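Local coordinates for protein oxidized polyvinyl alcohol hydrolase (Pseudomonas sp. VM15C, PDB 3WWC) that hydrolyses beta-diketones such as 4,6-nonanedione and cleaves oxidized polyvinyl alcohol in the second step of polyvinyl alcohol degradation, at residues E26-Y31 / D40-G45; P63-M68 / G85-L90; A91-T96 / F313-L318. The protein carries 1 engineered substitution. All coordinates share one frame; numbering follows the deposited sequence.

Contact 1: E26-Y31 / D40-G45; sequences ECPAGY and DFPHKG
The rings of Tyr31 and Phe41 meet in a T-shaped pair, with centroids 5.1 Å apart and planes at 80°. Phe41 puts its edge forward: its CD1 stands over the centre of the tyrosine face and lies 3.8 Å from Tyr31 CE1. Tyr31 CG is anti to the backbone N (chi1 -163°), which lays the ring against Phe41, with Tyr31 CE2 3.6 Å from Phe41 CA. Its hydroxyl bonds to the carbonyl O of Val39. Pro28, the first residue of a type II turn closed by Tyr31 N to Pro28 O (3.0 Å), completes the tight part by bringing its CD to 3.5 Å from Phe41 CE1.

Towards solvent the contact thins to two proline rings, where Pro28 CB touches Pro42 CG at 3.6 Å. Pro42 is exposed, and the side chain of Asp40 leads off from the turn.

On the inner side both aromatic rings rest on Cys159 of helix 148-160, the disulfide partner of Cys27. The loop is thus tied to that helix while lying against edge strand 36-43, whose Asp40 and Phe41 form a G1 beta bulge opposite Arg48 of strand 46-53.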
ATOM      1  N   GLU A  26     -16.061  -5.125 -15.540  1.00 23.94           N
ATOM      2  CA  GLU A  26     -17.264  -4.335 -15.796  1.00 23.38           C
ATOM      3  C   GLU A  26     -17.002  -2.876 -15.461  1.00 21.18           C
ATOM      4  O   GLU A  26     -16.171  -2.576 -14.602  1.00 19.39           O
ATOM      5  CB  GLU A  26     -18.396  -4.855 -14.932  1.00 26.86           C
ATOM      6  CG  GLU A  26     -18.198  -4.660 -13.443  1.00 33.20           C
ATOM      7  CD  GLU A  26     -19.163  -5.529 -12.664  1.00 37.47           C
ATOM      8  OE1 GLU A  26     -20.362  -5.571 -13.071  1.00 40.70           O
ATOM      9  OE2 GLU A  26     -18.732  -6.169 -11.672  1.00 39.77           O
ATOM     10  N   CYS A  27     -17.685  -1.971 -16.151  1.00 19.48           N
ATOM     11  CA  CYS A  27     -17.537  -0.540 -15.863  1.00 19.43           C
ATOM     12  C   CYS A  27     -18.876   0.063 -15.538  1.00 19.48           C
ATOM     13  O   CYS A  27     -19.914  -0.521 -15.862  1.00 20.18           O
ATOM     14  CB  CYS A  27     -17.040   0.251 -17.056  1.00 19.75           C
ATOM     15  SG  CYS A  27     -15.301   0.038 -17.545  1.00 23.52           S
ATOM     16  N   PRO A  28     -18.882   1.196 -14.813  1.00 18.76           N
ATOM     17  CA  PRO A  28     -20.164   1.847 -14.520  1.00 17.91           C
ATOM     18  C   PRO A  28     -20.699   2.138 -15.913  1.00 18.47           C
ATOM     19  O   PRO A  28     -19.948   2.464 -16.839  1.00 16.72           O
ATOM     20  CB  PRO A  28     -19.741   3.135 -13.830  1.00 19.37           C
ATOM     21  CG  PRO A  28     -18.468   2.724 -13.121  1.00 18.87           C
ATOM     22  CD  PRO A  28     -17.764   1.856 -14.091  1.00 18.10           C
ATOM     23  N   ALA A  29     -22.007   2.048 -16.077  1.00 18.43           N
ATOM     24  CA  ALA A  29     -22.593   2.238 -17.401  1.00 20.00           C
ATOM     25  C   ALA A  29     -22.178   3.459 -18.145  1.00 20.69           C
ATOM     26  O   ALA A  29     -22.298   4.600 -17.636  1.00 22.31           O
ATOM     27  CB  ALA A  29     -24.107   2.219 -17.305  1.00 19.88           C
ATOM     28  N   GLY A  30     -21.709   3.222 -19.356  1.00 21.30           N
ATOM     29  CA  GLY A  30     -21.324   4.305 -20.224  1.00 23.16           C
ATOM     30  C   GLY A  30     -19.932   4.851 -19.997  1.00 23.09           C
ATOM     31  O   GLY A  30     -19.522   5.769 -20.725  1.00 23.55           O
ATOM     32  N   TYR A  31     -19.201   4.317 -19.016  1.00 21.45           N
ATOM     33  CA  TYR A  31     -17.858   4.843 -18.785  1.00 20.61           C
ATOM     34  C   TYR A  31     -16.903   4.363 -19.855  1.00 20.88           C
ATOM     35  O   TYR A  31     -16.808   3.174 -20.126  1.00 24.65           O
ATOM     36  CB  TYR A  31     -17.345   4.457 -17.366  1.00 17.44           C
ATOM     37  CG  TYR A  31     -16.156   5.330 -16.933  1.00 15.41           C
ATOM     38  CD1 TYR A  31     -14.835   4.903 -17.171  1.00 13.35           C
ATOM     39  CD2 TYR A  31     -16.366   6.593 -16.405  1.00 14.08           C
ATOM     40  CE1 TYR A  31     -13.740   5.718 -16.891  1.00 13.17           C
ATOM     41  CE2 TYR A  31     -15.276   7.433 -16.133  1.00 13.99           C
ATOM     42  CZ  TYR A  31     -13.991   6.982 -16.380  1.00 13.47           C
ATOM     43  OH  TYR A  31     -12.941   7.851 -16.161  1.00 14.08           O
ATOM     44  N   ASP A  40     -13.817  11.683 -13.700  1.00 11.17           N
ATOM     45  CA  ASP A  40     -15.249  11.504 -13.409  1.00 12.05           C
ATOM     46  C   ASP A  40     -15.738  10.064 -13.317  1.00 13.33           C
ATOM     47  O   ASP A  40     -16.882   9.716 -13.714  1.00 13.52           O
ATOM     48  CB  ASP A  40     -16.074  12.292 -14.441  1.00 13.78           C
ATOM     49  CG  ASP A  40     -15.802  13.767 -14.344  1.00 17.67           C
ATOM     50  OD1 ASP A  40     -15.572  14.237 -13.209  1.00 17.62           O
ATOM     51  OD2 ASP A  40     -15.838  14.444 -15.387  1.00 21.01           O
ATOM     52  N   PHE A  41     -14.890   9.205 -12.748  1.00 11.28           N
ATOM     53  CA  PHE A  41     -15.284   7.800 -12.577  1.00 11.86           C
ATOM     54  C   PHE A  41     -16.167   7.806 -11.346  1.00 12.29           C
ATOM     55  O   PHE A  41     -15.733   8.160 -10.241  1.00 11.78           O
ATOM     56  CB  PHE A  41     -14.041   6.959 -12.331  1.00 11.30           C
ATOM     57  CG  PHE A  41     -14.342   5.505 -12.163  1.00 11.55           C
ATOM     58  CD1 PHE A  41     -14.430   4.694 -13.281  1.00 11.97           C
ATOM     59  CD2 PHE A  41     -14.522   4.962 -10.897  1.00 12.65           C
ATOM     60  CE1 PHE A  41     -14.681   3.334 -13.141  1.00 11.88           C
ATOM     61  CE2 PHE A  41     -14.783   3.591 -10.734  1.00 13.30           C
ATOM     62  CZ  PHE A  41     -14.856   2.779 -11.859  1.00 13.91           C
ATOM     63  N   PRO A  42     -17.426   7.378 -11.477  1.00 12.28           N
ATOM     64  CA  PRO A  42     -18.367   7.387 -10.352  1.00 12.99           C
ATOM     65  C   PRO A  42     -18.165   6.242  -9.400  1.00 13.98           C
ATOM     66  O   PRO A  42     -18.156   5.091  -9.833  1.00 16.64           O
ATOM     67  CB  PRO A  42     -19.724   7.287 -11.052  1.00 14.24           C
ATOM     68  CG  PRO A  42     -19.422   6.356 -12.194  1.00 13.70           C
ATOM     69  CD  PRO A  42     -18.046   6.860 -12.703  1.00 12.44           C
ATOM     70  N   HIS A  43     -17.995   6.565  -8.127  1.00 13.23           N
ATOM     71  CA  HIS A  43     -17.896   5.530  -7.115  1.00 14.52           C
ATOM     72  C   HIS A  43     -18.359   6.053  -5.755  1.00 15.49           C
ATOM     73  O   HIS A  43     -17.810   7.004  -5.238  1.00 15.57           O
ATOM     74  CB  HIS A  43     -16.438   5.016  -6.981  1.00 12.90           C
ATOM     75  CG  HIS A  43     -16.323   3.799  -6.110  1.00 12.57           C
ATOM     76  ND1 HIS A  43     -16.750   2.551  -6.520  1.00 13.43           N
ATOM     77  CD2 HIS A  43     -15.960   3.667  -4.818  1.00 12.76           C
ATOM     78  CE1 HIS A  43     -16.652   1.707  -5.510  1.00 12.14           C
ATOM     79  NE2 HIS A  43     -16.169   2.359  -4.466  1.00 14.29           N
ATOM     80  N   LYS A  44     -19.351   5.399  -5.163  1.00 18.71           N
ATOM     81  CA  LYS A  44     -19.868   5.788  -3.836  1.00 18.85           C
ATOM     82  C   LYS A  44     -20.148   7.289  -3.660  1.00 19.77           C
ATOM     83  O   LYS A  44     -19.797   7.873  -2.644  1.00 20.81           O
ATOM     84  CB  LYS A  44     -18.929   5.293  -2.725  1.00 19.50           C
ATOM     85  CG  LYS A  44     -18.998   3.740  -2.549  1.00 19.48           C
ATOM     86  CD  LYS A  44     -18.037   3.249  -1.445  1.00 19.29           C
ATOM     87  CE  LYS A  44     -18.184   1.746  -1.227  1.00 20.19           C
ATOM     88  NZ  LYS A  44     -17.210   1.251  -0.189  1.00 16.82           N
ATOM     89  N   GLY A  45     -20.760   7.900  -4.668  1.00 19.17           N
ATOM     90  CA  GLY A  45     -21.071   9.317  -4.595  1.00 19.91           C
ATOM     91  C   GLY A  45     -19.923  10.276  -4.875  1.00 18.77           C
ATOM     92  O   GLY A  45     -20.094  11.497  -4.776  1.00 19.47           O
TER

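Contact 2: P63-M68 / G85-L90; sequences PVWVPM and GANSIL
Asn87 reaches from its loop into the angle between Trp65 and Pro67, two residues that project from the same side of strand 62-68. Its CB starts beside the proline, 3.8 Å from Pro67 CB and a little farther from Pro67 CG. The two side chains run antiparallel, and Asn87 CG still lies against Pro67 CB. At the tip the amide splits its work. Asn87 OD1 takes the indole N-H, with Trp65 NE1 at 2.9 Å and an N-H...O angle of 150°. The oxygen lies in the plane of the indole, at its edge, although the donor is tilted 29° from the carbonyl plane of the amide. OD1 also comes within 3.5 Å of Trp65 CZ2. The other branch, ND2, bonds to the carbonyl O of Asn78, so both ends of the buried amide are bonded, which is consistent with this flip of the group.

Trp65 carries its CG anti to the backbone N (chi1 171°), which sends the indole out from the strand towards the loop. Pro67 CB sits over one face of the indole, 3.3 Å from its plane and nearer the ring's margin than its middle. Beside the NE1-CD1 bond the methyl CD1 of Leu90 comes in obliquely, 3.4 Å from Trp65 CD1, and Leu318 of helix 310-322 also packs on the indole.

Strand 62-68, helix 75-80 and the neighbouring parallel strand 96-100 make a beta-alpha-beta crossover, and Asn87 staples the returning loop to the strand it left. The first eight strands of the sheet follow the order 1-2-4-3-5-6-7-8, with strand 343-346 added beyond them, and a crossover in this setting is characteristic of the alpha/beta hydrolase fold.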
ATOM      1  N   PRO A  63       0.097  -8.586 -16.065  1.00 10.10           N
ATOM      2  CA  PRO A  63       0.033  -8.410 -14.609  1.00  9.70           C
ATOM      3  C   PRO A  63      -0.199  -6.875 -14.440  1.00 10.51           C
ATOM      4  O   PRO A  63       0.134  -6.061 -15.329  1.00 10.14           O
ATOM      5  CB  PRO A  63       1.415  -8.869 -14.134  1.00 10.32           C
ATOM      6  CG  PRO A  63       2.356  -8.518 -15.357  1.00 11.58           C
ATOM      7  CD  PRO A  63       1.463  -8.932 -16.542  1.00 10.26           C
ATOM      8  N   VAL A  64      -0.781  -6.536 -13.306  1.00  8.22           N
ATOM      9  CA  VAL A  64      -1.196  -5.171 -12.965  1.00  8.15           C
ATOM     10  C   VAL A  64      -0.461  -4.642 -11.791  1.00  7.70           C
ATOM     11  O   VAL A  64      -0.225  -5.359 -10.803  1.00  8.96           O
ATOM     12  CB  VAL A  64      -2.716  -5.169 -12.675  1.00  9.22           C
ATOM     13  CG1 VAL A  64      -3.172  -3.860 -11.997  1.00  9.31           C
ATOM     14  CG2 VAL A  64      -3.482  -5.337 -14.029  1.00 10.77           C
ATOM     15  N   TRP A  65      -0.098  -3.358 -11.900  1.00  6.61           N
ATOM     16  CA  TRP A  65       0.556  -2.633 -10.812  1.00  6.65           C
ATOM     17  C   TRP A  65      -0.285  -1.387 -10.537  1.00  7.66           C
ATOM     18  O   TRP A  65      -0.505  -0.568 -11.453  1.00  7.31           O
ATOM     19  CB  TRP A  65       1.973  -2.259 -11.253  1.00  7.59           C
ATOM     20  CG  TRP A  65       2.737  -1.314 -10.315  1.00  8.03           C
ATOM     21  CD1 TRP A  65       3.493  -0.241 -10.702  1.00  8.36           C
ATOM     22  CD2 TRP A  65       2.932  -1.436  -8.879  1.00  7.08           C
ATOM     23  NE1 TRP A  65       4.144   0.304  -9.617  1.00  7.47           N
ATOM     24  CE2 TRP A  65       3.817  -0.411  -8.489  1.00  7.20           C
ATOM     25  CE3 TRP A  65       2.439  -2.320  -7.895  1.00  8.14           C
ATOM     26  CZ2 TRP A  65       4.233  -0.233  -7.157  1.00  7.66           C
ATOM     27  CZ3 TRP A  65       2.848  -2.151  -6.571  1.00  8.44           C
ATOM     28  CH2 TRP A  65       3.734  -1.118  -6.212  1.00  8.40           C
ATOM     29  N   VAL A  66      -0.715  -1.209  -9.283  1.00  6.54           N
ATOM     30  CA  VAL A  66      -1.515  -0.058  -8.848  1.00  7.66           C
ATOM     31  C   VAL A  66      -0.659   0.673  -7.811  1.00  6.91           C
ATOM     32  O   VAL A  66      -0.705   0.364  -6.625  1.00  6.98           O
ATOM     33  CB  VAL A  66      -2.862  -0.558  -8.223  1.00  8.07           C
ATOM     34  CG1 VAL A  66      -3.666   0.573  -7.661  1.00  7.92           C
ATOM     35  CG2 VAL A  66      -3.666  -1.258  -9.312  1.00  7.71           C
ATOM     36  N   PRO A  67       0.139   1.654  -8.261  1.00  7.51           N
ATOM     37  CA  PRO A  67       1.004   2.406  -7.359  1.00  7.48           C
ATOM     38  C   PRO A  67       0.287   3.595  -6.760  1.00  6.91           C
ATOM     39  O   PRO A  67      -0.504   4.291  -7.437  1.00  8.09           O
ATOM     40  CB  PRO A  67       2.138   2.846  -8.288  1.00  6.94           C
ATOM     41  CG  PRO A  67       1.409   3.089  -9.615  1.00  6.50           C
ATOM     42  CD  PRO A  67       0.468   1.935  -9.685  1.00  7.14           C
ATOM     43  N   MET A  68       0.586   3.834  -5.487  1.00  6.86           N
ATOM     44  CA  MET A  68      -0.026   4.966  -4.778  1.00  7.49           C
ATOM     45  C   MET A  68       1.010   5.878  -4.190  1.00  8.28           C
ATOM     46  O   MET A  68       1.946   5.423  -3.530  1.00  8.54           O
ATOM     47  CB  MET A  68      -0.921   4.451  -3.661  1.00  8.56           C
ATOM     48  CG  MET A  68      -2.099   3.721  -4.250  1.00  8.49           C
ATOM     49  SD  MET A  68      -3.149   2.928  -2.990  1.00 11.71           S
ATOM     50  CE  MET A  68      -2.160   1.609  -2.508  1.00  9.95           C
ATOM     51  N   GLY A  85       9.982   7.440  -7.655  1.00  9.73           N
ATOM     52  CA  GLY A  85       9.696   6.061  -8.084  1.00 10.52           C
ATOM     53  C   GLY A  85       9.470   5.822  -9.548  1.00 10.19           C
ATOM     54  O   GLY A  85       9.591   4.688 -10.020  1.00 10.29           O
ATOM     55  N   ALA A  86       9.109   6.878 -10.269  1.00  9.54           N
ATOM     56  CA  ALA A  86       8.803   6.794 -11.722  1.00  9.61           C
ATOM     57  C   ALA A  86       8.094   5.478 -12.018  1.00  9.09           C
ATOM     58  O   ALA A  86       8.484   4.698 -12.875  1.00  9.17           O
ATOM     59  CB  ALA A  86      10.103   6.922 -12.529  1.00 10.44           C
ATOM     60  N   ASN A  87       6.956   5.284 -11.350  1.00  8.99           N
ATOM     61  CA  ASN A  87       6.241   4.009 -11.438  1.00  8.19           C
ATOM     62  C   ASN A  87       5.625   3.684 -12.808  1.00  9.43           C
ATOM     63  O   ASN A  87       5.321   2.515 -13.074  1.00  8.93           O
ATOM     64  CB  ASN A  87       5.173   3.966 -10.325  1.00  8.86           C
ATOM     65  CG  ASN A  87       5.767   3.555  -9.001  1.00  7.70           C
ATOM     66  OD1 ASN A  87       5.929   2.366  -8.746  1.00  8.45           O
ATOM     67  ND2 ASN A  87       6.126   4.516  -8.155  1.00  8.43           N
ATOM     68  N   SER A  88       5.405   4.690 -13.663  1.00  8.55           N
ATOM     69  CA  SER A  88       4.881   4.405 -14.985  1.00  8.66           C
ATOM     70  C   SER A  88       5.862   3.617 -15.823  1.00  9.52           C
ATOM     71  O   SER A  88       5.455   2.996 -16.782  1.00  9.89           O
ATOM     72  CB  SER A  88       4.562   5.719 -15.715  1.00 10.51           C
ATOM     73  OG  SER A  88       5.724   6.484 -16.015  1.00 11.73           O
ATOM     74  N   ILE A  89       7.128   3.634 -15.456  1.00  9.06           N
ATOM     75  CA  ILE A  89       8.146   2.899 -16.197  1.00 11.69           C
ATOM     76  C   ILE A  89       7.927   1.415 -16.111  1.00 12.02           C
ATOM     77  O   ILE A  89       8.393   0.668 -17.013  1.00 13.45           O
ATOM     78  CB  ILE A  89       9.578   3.352 -15.719  1.00 12.03           C
ATOM     79  CG1 ILE A  89       9.693   4.861 -15.945  1.00 13.42           C
ATOM     80  CG2 ILE A  89      10.708   2.653 -16.542  1.00 13.85           C
ATOM     81  CD1 ILE A  89       9.297   5.268 -17.312  1.00 19.31           C
ATOM     82  N   LEU A  90       7.197   0.950 -15.099  1.00 10.69           N
ATOM     83  CA  LEU A  90       6.887  -0.497 -15.056  1.00 11.29           C
ATOM     84  C   LEU A  90       6.046  -0.924 -16.255  1.00 10.17           C
ATOM     85  O   LEU A  90       5.963  -2.114 -16.533  1.00  9.86           O
ATOM     86  CB  LEU A  90       6.196  -0.875 -13.763  1.00 12.66           C
ATOM     87  CG  LEU A  90       7.331  -0.990 -12.745  1.00 16.65           C
ATOM     88  CD1 LEU A  90       6.832  -0.631 -11.431  1.00 17.83           C
ATOM     89  CD2 LEU A  90       7.932  -2.409 -12.764  1.00 18.13           C
TER

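Contact 3: A91-T96 / F313-L318; sequences ADHGYT and FNRWAL
Segment 91-96 turns through Gly94, at positive phi, on its way into strand 96-100 and passes helix 310-322 with the CA atoms of His93 and Arg315 7.2 Å apart. This is the outer layer of the alpha/beta hydrolase fold, where a late helix covers one side of the sheet and the loop feeding an inner strand runs beside it.

His93 and Tyr95, the residues just before and after Gly94, both direct their rings at the helix. The imidazole offers a face to the aliphatic part of Arg315: Arg315 CG lies almost on the ring normal, 3.7 Å from the centroid of the His93 ring, as a CH-pi contact. Arg315 CD follows at 3.5 Å from His93 CE1. The arginine then bends at chi3 (-70°), carrying its guanidinium group beyond the ring, where NH2 bonds to a citrate probably taken from the crystallisation liquor. NE2 of His93 bonds to OD2 of Asp319, one residue after the segment, which helps fix the imidazole's rotation. Replacing His93 by an alanine removes the ring and would probably leave the methylenes of Arg315 without their flat support and Asp319 OD2 without this partner.

Tyr95 packs deeper, against Leu318. Its ring takes Leu318 CB over one face, with CB 4.2 Å from the Tyr95 centroid and 3.8 Å from Tyr95 CZ; Leu318 CD1 reaches the same ring at CE2, 3.9 Å away. The other oxygen of Asp319, OD1, bonds to Tyr95 OH. Beside that bond, Tyr95 OH lies 3.1 Å from Leu318 O.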
ATOM      1  N   ALA A  91       5.384  -0.020 -16.958  1.00  8.60           N
ATOM      2  CA  ALA A  91       4.658  -0.433 -18.159  1.00  9.03           C
ATOM      3  C   ALA A  91       5.675  -0.898 -19.236  1.00 10.51           C
ATOM      4  O   ALA A  91       5.389  -1.825 -19.969  1.00 13.07           O
ATOM      5  CB  ALA A  91       3.754   0.741 -18.722  1.00  9.61           C
ATOM      6  N   ASP A  92       6.866  -0.322 -19.254  1.00 11.99           N
ATOM      7  CA  ASP A  92       7.925  -0.727 -20.184  1.00 13.82           C
ATOM      8  C   ASP A  92       8.481  -2.068 -19.718  1.00 13.34           C
ATOM      9  O   ASP A  92       9.254  -2.689 -20.437  1.00 14.50           O
ATOM     10  CB  ASP A  92       9.106   0.244 -20.138  1.00 16.57           C
ATOM     11  CG  ASP A  92       8.775   1.635 -20.701  1.00 22.56           C
ATOM     12  OD1 ASP A  92       7.913   1.733 -21.584  1.00 26.36           O
ATOM     13  OD2 ASP A  92       9.435   2.607 -20.271  1.00 25.39           O
ATOM     14  N   HIS A  93       8.087  -2.504 -18.511  1.00 11.83           N
ATOM     15  CA  HIS A  93       8.548  -3.776 -17.938  1.00 11.71           C
ATOM     16  C   HIS A  93       7.489  -4.851 -18.076  1.00 11.31           C
ATOM     17  O   HIS A  93       7.645  -5.935 -17.517  1.00 13.01           O
ATOM     18  CB  HIS A  93       8.902  -3.569 -16.485  1.00 11.56           C
ATOM     19  CG  HIS A  93       9.822  -4.624 -15.939  1.00 10.71           C
ATOM     20  ND1 HIS A  93      11.048  -4.876 -16.531  1.00 10.90           N
ATOM     21  CD2 HIS A  93       9.675  -5.545 -14.949  1.00 12.36           C
ATOM     22  CE1 HIS A  93      11.608  -5.919 -15.940  1.00 11.43           C
ATOM     23  NE2 HIS A  93      10.799  -6.345 -14.980  1.00 10.95           N
ATOM     24  N   GLY A  94       6.393  -4.543 -18.751  1.00 10.83           N
ATOM     25  CA  GLY A  94       5.328  -5.517 -18.996  1.00 11.92           C
ATOM     26  C   GLY A  94       4.182  -5.561 -18.000  1.00 11.18           C
ATOM     27  O   GLY A  94       3.529  -6.580 -17.863  1.00 12.93           O
ATOM     28  N   TYR A  95       3.921  -4.451 -17.312  1.00 10.67           N
ATOM     29  CA  TYR A  95       2.818  -4.389 -16.381  1.00  8.92           C
ATOM     30  C   TYR A  95       1.873  -3.305 -16.824  1.00  9.84           C
ATOM     31  O   TYR A  95       2.329  -2.284 -17.323  1.00 10.83           O
ATOM     32  CB  TYR A  95       3.268  -4.003 -14.934  1.00  9.43           C
ATOM     33  CG  TYR A  95       4.108  -5.070 -14.276  1.00  9.25           C
ATOM     34  CD1 TYR A  95       5.434  -5.262 -14.665  1.00 11.87           C
ATOM     35  CD2 TYR A  95       3.559  -5.919 -13.350  1.00  8.39           C
ATOM     36  CE1 TYR A  95       6.194  -6.320 -14.144  1.00 10.90           C
ATOM     37  CE2 TYR A  95       4.307  -6.973 -12.808  1.00 10.00           C
ATOM     38  CZ  TYR A  95       5.616  -7.159 -13.223  1.00  9.98           C
ATOM     39  OH  TYR A  95       6.283  -8.225 -12.695  1.00 10.99           O
ATOM     40  N   THR A  96       0.585  -3.553 -16.674  1.00  8.86           N
ATOM     41  CA  THR A  96      -0.372  -2.486 -16.949  1.00 10.01           C
ATOM     42  C   THR A  96      -0.491  -1.724 -15.612  1.00  9.52           C
ATOM     43  O   THR A  96      -0.857  -2.273 -14.562  1.00  9.58           O
ATOM     44  CB  THR A  96      -1.689  -3.028 -17.441  1.00  9.91           C
ATOM     45  OG1 THR A  96      -1.484  -3.436 -18.806  1.00 11.27           O
ATOM     46  CG2 THR A  96      -2.741  -1.945 -17.456  1.00 11.64           C
ATOM     47  N   PHE A 313      15.108  -1.802  -8.204  1.00  9.43           N
ATOM     48  CA  PHE A 313      14.261  -2.264  -7.114  1.00  9.77           C
ATOM     49  C   PHE A 313      12.822  -2.472  -7.569  1.00  9.08           C
ATOM     50  O   PHE A 313      12.214  -3.498  -7.282  1.00  8.92           O
ATOM     51  CB  PHE A 313      14.267  -1.276  -5.926  1.00 10.02           C
ATOM     52  CG  PHE A 313      13.320  -1.687  -4.858  1.00 10.14           C
ATOM     53  CD1 PHE A 313      13.686  -2.684  -3.964  1.00 13.01           C
ATOM     54  CD2 PHE A 313      12.032  -1.135  -4.821  1.00 12.43           C
ATOM     55  CE1 PHE A 313      12.769  -3.159  -3.004  1.00 16.02           C
ATOM     56  CE2 PHE A 313      11.105  -1.616  -3.858  1.00 13.33           C
ATOM     57  CZ  PHE A 313      11.493  -2.612  -2.978  1.00 13.67           C
ATOM     58  N   ASN A 314      12.264  -1.520  -8.316  1.00  8.84           N
ATOM     59  CA  ASN A 314      10.895  -1.636  -8.781  1.00  8.92           C
ATOM     60  C   ASN A 314      10.732  -2.884  -9.629  1.00  9.34           C
ATOM     61  O   ASN A 314       9.747  -3.619  -9.489  1.00  8.52           O
ATOM     62  CB  ASN A 314      10.438  -0.429  -9.613  1.00  8.89           C
ATOM     63  CG  ASN A 314      10.296   0.856  -8.814  1.00 10.51           C
ATOM     64  OD1 ASN A 314      10.470   0.871  -7.599  1.00 11.47           O
ATOM     65  ND2 ASN A 314       9.953   1.953  -9.519  1.00 11.90           N
ATOM     66  N   ARG A 315      11.702  -3.144 -10.515  1.00  8.60           N
ATOM     67  CA  ARG A 315      11.579  -4.323 -11.400  1.00  9.18           C
ATOM     68  C   ARG A 315      11.689  -5.586 -10.571  1.00  8.62           C
ATOM     69  O   ARG A 315      10.902  -6.537 -10.743  1.00  8.26           O
ATOM     70  CB  ARG A 315      12.730  -4.350 -12.422  1.00 10.15           C
ATOM     71  CG  ARG A 315      12.624  -3.291 -13.486  1.00 10.46           C
ATOM     72  CD  ARG A 315      13.737  -3.496 -14.585  1.00 10.79           C
ATOM     73  NE  ARG A 315      15.090  -3.203 -14.135  1.00 11.71           N
ATOM     74  CZ  ARG A 315      15.686  -2.010 -14.239  1.00 10.25           C
ATOM     75  NH1 ARG A 315      15.039  -0.955 -14.751  1.00 10.93           N
ATOM     76  NH2 ARG A 315      16.956  -1.935 -13.910  1.00 10.73           N
ATOM     77  N   TRP A 316      12.658  -5.628  -9.655  1.00  9.27           N
ATOM     78  CA  TRP A 316      12.851  -6.815  -8.798  1.00  8.46           C
ATOM     79  C   TRP A 316      11.619  -7.061  -7.926  1.00  8.11           C
ATOM     80  O   TRP A 316      11.126  -8.210  -7.807  1.00  8.73           O
ATOM     81  CB  TRP A 316      14.088  -6.636  -7.896  1.00  9.34           C
ATOM     82  CG  TRP A 316      14.253  -7.760  -6.921  1.00 10.69           C
ATOM     83  CD1 TRP A 316      14.752  -9.020  -7.188  1.00 10.71           C
ATOM     84  CD2 TRP A 316      13.800  -7.791  -5.567  1.00 10.06           C
ATOM     85  NE1 TRP A 316      14.635  -9.823  -6.074  1.00 11.46           N
ATOM     86  CE2 TRP A 316      14.045  -9.101  -5.068  1.00 11.69           C
ATOM     87  CE3 TRP A 316      13.209  -6.853  -4.719  1.00 10.68           C
ATOM     88  CZ2 TRP A 316      13.711  -9.477  -3.774  1.00 12.49           C
ATOM     89  CZ3 TRP A 316      12.881  -7.234  -3.429  1.00 12.82           C
ATOM     90  CH2 TRP A 316      13.136  -8.541  -2.973  1.00 12.91           C
ATOM     91  N   ALA A 317      11.099  -5.992  -7.323  1.00  7.86           N
ATOM     92  CA  ALA A 317       9.941  -6.192  -6.429  1.00  7.56           C
ATOM     93  C   ALA A 317       8.713  -6.652  -7.186  1.00  8.50           C
ATOM     94  O   ALA A 317       8.070  -7.623  -6.770  1.00  9.34           O
ATOM     95  CB  ALA A 317       9.640  -4.851  -5.652  1.00  8.46           C
ATOM     96  N   LEU A 318       8.367  -6.004  -8.309  1.00  7.91           N
ATOM     97  CA  LEU A 318       7.177  -6.425  -9.032  1.00  8.79           C
ATOM     98  C   LEU A 318       7.336  -7.792  -9.633  1.00  9.17           C
ATOM     99  O   LEU A 318       6.400  -8.578  -9.569  1.00  9.16           O
ATOM    100  CB  LEU A 318       6.789  -5.384 -10.101  1.00  9.06           C
ATOM    101  CG  LEU A 318       5.658  -4.386  -9.673  1.00  9.63           C
ATOM    102  CD1 LEU A 318       4.311  -5.058  -9.392  1.00 10.13           C
ATOM    103  CD2 LEU A 318       6.155  -3.635  -8.452  1.00 11.18           C
TER

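How the contacts relate
The contacts follow one another along the chain; contacts 1 and 2 both reach the central sheet, and contact 3 sets helix 310-322 against the loop that leads into strand 96-100. Contact 1 lies at the sheet's margin, on edge strand 36-43, with its centre 23 Å from that of contact 2 and 28 Å from that of contact 3. Contacts 2 and 3, centres 7 Å apart, are joined by probable backbone hydrogen bonds, Pro63 O to Thr96 N (2.9 Å) and Trp65 N to Thr96 O (3.0 Å), which pair strand 62-68 with the start of strand 96-100. Together they tie the chain's late helix 310-322 to its early strands, while contact 1 fastens the N-terminal loop.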